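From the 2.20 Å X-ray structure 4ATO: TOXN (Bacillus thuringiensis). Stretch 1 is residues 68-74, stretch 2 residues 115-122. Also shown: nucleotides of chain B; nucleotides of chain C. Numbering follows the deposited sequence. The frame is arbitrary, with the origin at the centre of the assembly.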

# COMPACT_ATOMS: atom_id res chain seq x y z
N SER A 68 -22.87 -3.62 12.81
CA SER A 68 -23.21 -2.57 11.87
C SER A 68 -22.05 -2.20 10.97
O SER A 68 -20.88 -2.44 11.28
CB SER A 68 -23.68 -1.32 12.62
OG SER A 68 -22.79 -1.02 13.66
N VAL A 69 -22.39 -1.62 9.83
CA VAL A 69 -21.40 -1.07 8.93
C VAL A 69 -21.88 0.32 8.56
O VAL A 69 -22.95 0.49 7.97
CB VAL A 69 -21.25 -1.94 7.66
CG1 VAL A 69 -20.28 -1.29 6.67
CG2 VAL A 69 -20.79 -3.36 8.04
N LYS A 70 -21.10 1.32 8.95
CA LYS A 70 -21.41 2.69 8.61
C LYS A 70 -20.89 3.02 7.21
O LYS A 70 -19.74 2.73 6.88
CB LYS A 70 -20.81 3.63 9.66
CG LYS A 70 -21.43 3.43 11.03
CD LYS A 70 -20.71 4.19 12.13
CE LYS A 70 -21.56 4.18 13.42
NZ LYS A 70 -20.95 4.92 14.57
N LEU A 71 -21.72 3.60 6.39
CA LEU A 71 -21.32 4.02 5.07
C LEU A 71 -20.96 5.51 5.05
O LEU A 71 -21.60 6.28 5.70
CB LEU A 71 -22.44 3.77 4.08
CG LEU A 71 -22.87 2.36 3.74
CD1 LEU A 71 -23.79 1.80 4.80
CD2 LEU A 71 -23.54 2.33 2.40
N PHE A 72 -19.94 5.87 4.30
CA PHE A 72 -19.52 7.26 4.17
C PHE A 72 -19.33 7.62 2.70
O PHE A 72 -18.89 6.78 1.91
CB PHE A 72 -18.22 7.51 4.93
CG PHE A 72 -18.32 7.25 6.41
CD1 PHE A 72 -18.05 5.99 6.92
CD2 PHE A 72 -18.70 8.26 7.27
CE1 PHE A 72 -18.15 5.75 8.28
CE2 PHE A 72 -18.80 8.04 8.63
CZ PHE A 72 -18.53 6.78 9.14
N ASP A 73 -19.63 8.86 2.34
CA ASP A 73 -19.38 9.32 0.98
C ASP A 73 -17.98 9.92 0.86
O ASP A 73 -17.25 9.97 1.85
CB ASP A 73 -20.51 10.24 0.45
CG ASP A 73 -20.44 11.70 0.96
OD1 ASP A 73 -19.48 12.10 1.67
OD2 ASP A 73 -21.38 12.45 0.64
N ASN A 74 -17.61 10.36 -0.31
CA ASN A 74 -16.27 10.87 -0.55
C ASN A 74 -15.90 12.10 0.23
O ASN A 74 -14.75 12.36 0.42
CB ASN A 74 -16.06 11.14 -2.02
CG ASN A 74 -15.86 9.88 -2.79
OD1 ASN A 74 -15.80 8.81 -2.22
ND2 ASN A 74 -15.76 10.00 -4.08
P U B 10 -19.75 -2.39 -11.47
OP1 U B 10 -19.54 -2.46 -10.01
OP2 U B 10 -19.77 -3.65 -12.26
O5' U B 10 -21.06 -1.55 -11.79
C5' U B 10 -22.34 -2.00 -11.36
C4' U B 10 -23.45 -1.22 -12.02
O4' U B 10 -24.72 -1.72 -11.53
C3' U B 10 -23.45 0.28 -11.72
O3' U B 10 -24.04 0.98 -12.83
C2' U B 10 -24.38 0.37 -10.52
O2' U B 10 -24.95 1.64 -10.32
C1' U B 10 -25.43 -0.68 -10.88
N1 U B 10 -26.13 -1.26 -9.73
C2 U B 10 -27.51 -1.11 -9.69
O2 U B 10 -28.14 -0.53 -10.54
N3 U B 10 -28.13 -1.70 -8.61
C4 U B 10 -27.51 -2.38 -7.58
O4 U B 10 -28.21 -2.84 -6.67
C5 U B 10 -26.08 -2.49 -7.70
C6 U B 10 -25.45 -1.95 -8.75
P A B 11 -23.11 1.68 -13.94
OP1 A B 11 -24.00 2.13 -15.03
OP2 A B 11 -22.01 0.73 -14.26
O5' A B 11 -22.52 2.93 -13.17
C5' A B 11 -23.38 3.95 -12.67
C4' A B 11 -22.81 5.31 -12.93
O4' A B 11 -21.74 5.58 -11.98
C3' A B 11 -22.19 5.49 -14.31
O3' A B 11 -22.40 6.82 -14.74
C2' A B 11 -20.71 5.27 -14.06
O2' A B 11 -19.86 5.90 -15.00
C1' A B 11 -20.53 5.85 -12.66
N9 A B 11 -19.46 5.23 -11.90
C8 A B 11 -19.28 3.89 -11.71
N7 A B 11 -18.24 3.60 -10.96
C5 A B 11 -17.72 4.83 -10.61
C6 A B 11 -16.61 5.20 -9.82
N6 A B 11 -15.81 4.31 -9.22
N1 A B 11 -16.34 6.52 -9.68
C2 A B 11 -17.15 7.39 -10.29
N3 A B 11 -18.22 7.16 -11.05
C4 A B 11 -18.45 5.85 -11.18
P U C 16 -18.03 7.28 14.85
OP1 U C 16 -19.32 7.09 14.15
OP2 U C 16 -17.88 6.75 16.22
O5' U C 16 -16.84 6.74 13.94
C5' U C 16 -16.77 7.06 12.56
C4' U C 16 -15.52 6.52 11.92
O4' U C 16 -14.34 7.08 12.57
C3' U C 16 -15.31 5.02 12.04
O3' U C 16 -16.11 4.25 11.15
C2' U C 16 -13.81 4.89 11.80
O2' U C 16 -13.50 5.04 10.42
C1' U C 16 -13.29 6.12 12.55
N1 U C 16 -12.93 5.77 13.94
C2 U C 16 -11.73 5.11 14.11
O2 U C 16 -10.97 4.87 13.18
N3 U C 16 -11.43 4.76 15.40
C4 U C 16 -12.23 4.96 16.52
O4 U C 16 -11.84 4.58 17.62
C5 U C 16 -13.47 5.63 16.26
C6 U C 16 -13.78 5.99 15.01
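Stretch 2, residues 115-122: LKQYLFLK

A helix packed on a strand usually satisfies its own backbone and leaves its side chains to make the contact, and ToxN offers a compact example. Residues 115-122 belong to a helix that extends beyond the stretch at its start. Its internal ladder is regular: Leu 119 N donates to Leu 115 O at 2.8 Å, and Phe 120 N to Lys 116 O, Leu 121 N to Gln 117 O and Lys 122 N to Tyr 118 O, each at 3.0 Å. With these groups spent on one another, no backbone hydrogen bond joins the helix to the strand, residues 68-72. The two axes approach to 8.1 Å, their N-to-C directions 121° apart.

Phe 120, in the t rotamer, is the centre of the contact. Its CA lies 6.6 Å from the CA of Leu 71, and its ring is laid against the strand so that Leu 71 CA stands over one face, 3.9 Å from the centroid, in a CH-pi contact. Leu 71 CG also meets Phe 120 CD1 at 3.7 Å, while Leu 71 CD2 reaches Leu 121 CG at 3.8 Å. Phe 72 is approached at its ring edge, with its CD1 4.4 Å from Phe 120 CE2.

The one polar link between the stretches lies just past the strand. Lys 116 extends with chi2 to chi4 all t, and its NZ donates to Asp 73 OD2 at 3.1 Å, a hydrogen bond within a salt bridge; both atoms also have hydrogen-bond partners elsewhere in the structure.

Other polar ends turn to RNA. Lys 70, whose CA-to-CB bond points away from the helix, donates from NZ to OP1 of U16 at 2.7 Å. Tyr 118, likewise directed away from the strand, makes a very short bond from OH to OP1 of U10, 2.4 Å; Lys 122 NZ donates to that same OP1 at 3.0 Å.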

# COMPACT_ATOMS: atom_id res chain seq x y z
N LEU A 115 -26.28 5.56 -5.54
CA LEU A 115 -25.02 5.34 -6.24
C LEU A 115 -23.84 5.49 -5.28
O LEU A 115 -22.96 4.64 -5.25
CB LEU A 115 -24.87 6.29 -7.43
CG LEU A 115 -23.60 6.18 -8.29
CD1 LEU A 115 -23.46 4.79 -8.88
CD2 LEU A 115 -23.61 7.22 -9.40
N LYS A 116 -23.84 6.56 -4.49
CA LYS A 116 -22.76 6.78 -3.52
C LYS A 116 -22.67 5.60 -2.57
O LYS A 116 -21.58 5.14 -2.23
CB LYS A 116 -23.00 8.06 -2.72
CG LYS A 116 -22.74 9.35 -3.50
CD LYS A 116 -22.80 10.53 -2.58
CE LYS A 116 -22.46 11.83 -3.27
NZ LYS A 116 -22.39 12.90 -2.24
N GLN A 117 -23.82 5.10 -2.15
CA GLN A 117 -23.87 3.98 -1.22
C GLN A 117 -23.30 2.75 -1.90
O GLN A 117 -22.56 1.98 -1.28
CB GLN A 117 -25.29 3.74 -0.74
CG GLN A 117 -25.79 4.82 0.24
CD GLN A 117 -27.23 4.59 0.67
OE1 GLN A 117 -28.10 4.30 -0.16
NE2 GLN A 117 -27.48 4.71 1.97
N TYR A 118 -23.62 2.58 -3.19
CA TYR A 118 -23.07 1.46 -3.94
C TYR A 118 -21.55 1.57 -4.06
O TYR A 118 -20.85 0.60 -3.85
CB TYR A 118 -23.70 1.31 -5.33
CG TYR A 118 -23.01 0.22 -6.12
CD1 TYR A 118 -23.24 -1.12 -5.81
CD2 TYR A 118 -22.09 0.51 -7.12
CE1 TYR A 118 -22.61 -2.15 -6.49
CE2 TYR A 118 -21.45 -0.51 -7.82
CZ TYR A 118 -21.71 -1.84 -7.49
OH TYR A 118 -21.08 -2.87 -8.16
N LEU A 119 -21.05 2.76 -4.40
CA LEU A 119 -19.61 2.90 -4.57
C LEU A 119 -18.87 2.64 -3.26
O LEU A 119 -17.82 2.01 -3.28
CB LEU A 119 -19.25 4.27 -5.15
CG LEU A 119 -19.75 4.58 -6.57
CD1 LEU A 119 -19.24 5.94 -7.02
CD2 LEU A 119 -19.34 3.51 -7.56
N PHE A 120 -19.43 3.08 -2.14
CA PHE A 120 -18.80 2.78 -0.85
C PHE A 120 -18.81 1.27 -0.58
O PHE A 120 -17.80 0.71 -0.14
CB PHE A 120 -19.49 3.49 0.32
CG PHE A 120 -18.93 3.11 1.67
CD1 PHE A 120 -19.43 2.01 2.37
CD2 PHE A 120 -17.85 3.81 2.22
CE1 PHE A 120 -18.90 1.64 3.60
CE2 PHE A 120 -17.31 3.45 3.45
CZ PHE A 120 -17.83 2.35 4.15
N LEU A 121 -19.94 0.62 -0.83
CA LEU A 121 -20.10 -0.78 -0.43
C LEU A 121 -19.23 -1.71 -1.24
O LEU A 121 -18.73 -2.68 -0.71
CB LEU A 121 -21.56 -1.22 -0.49
CG LEU A 121 -22.36 -0.83 0.75
CD1 LEU A 121 -23.82 -1.18 0.58
CD2 LEU A 121 -21.80 -1.50 2.01
N LYS A 122 -19.03 -1.41 -2.52
CA LYS A 122 -18.21 -2.30 -3.32
C LYS A 122 -16.76 -2.32 -2.84
O LYS A 122 -16.02 -3.23 -3.15
CB LYS A 122 -18.32 -2.00 -4.83
CG LYS A 122 -17.51 -0.83 -5.32
CD LYS A 122 -17.81 -0.53 -6.80
CE LYS A 122 -17.09 -1.47 -7.75
NZ LYS A 122 -17.08 -0.90 -9.15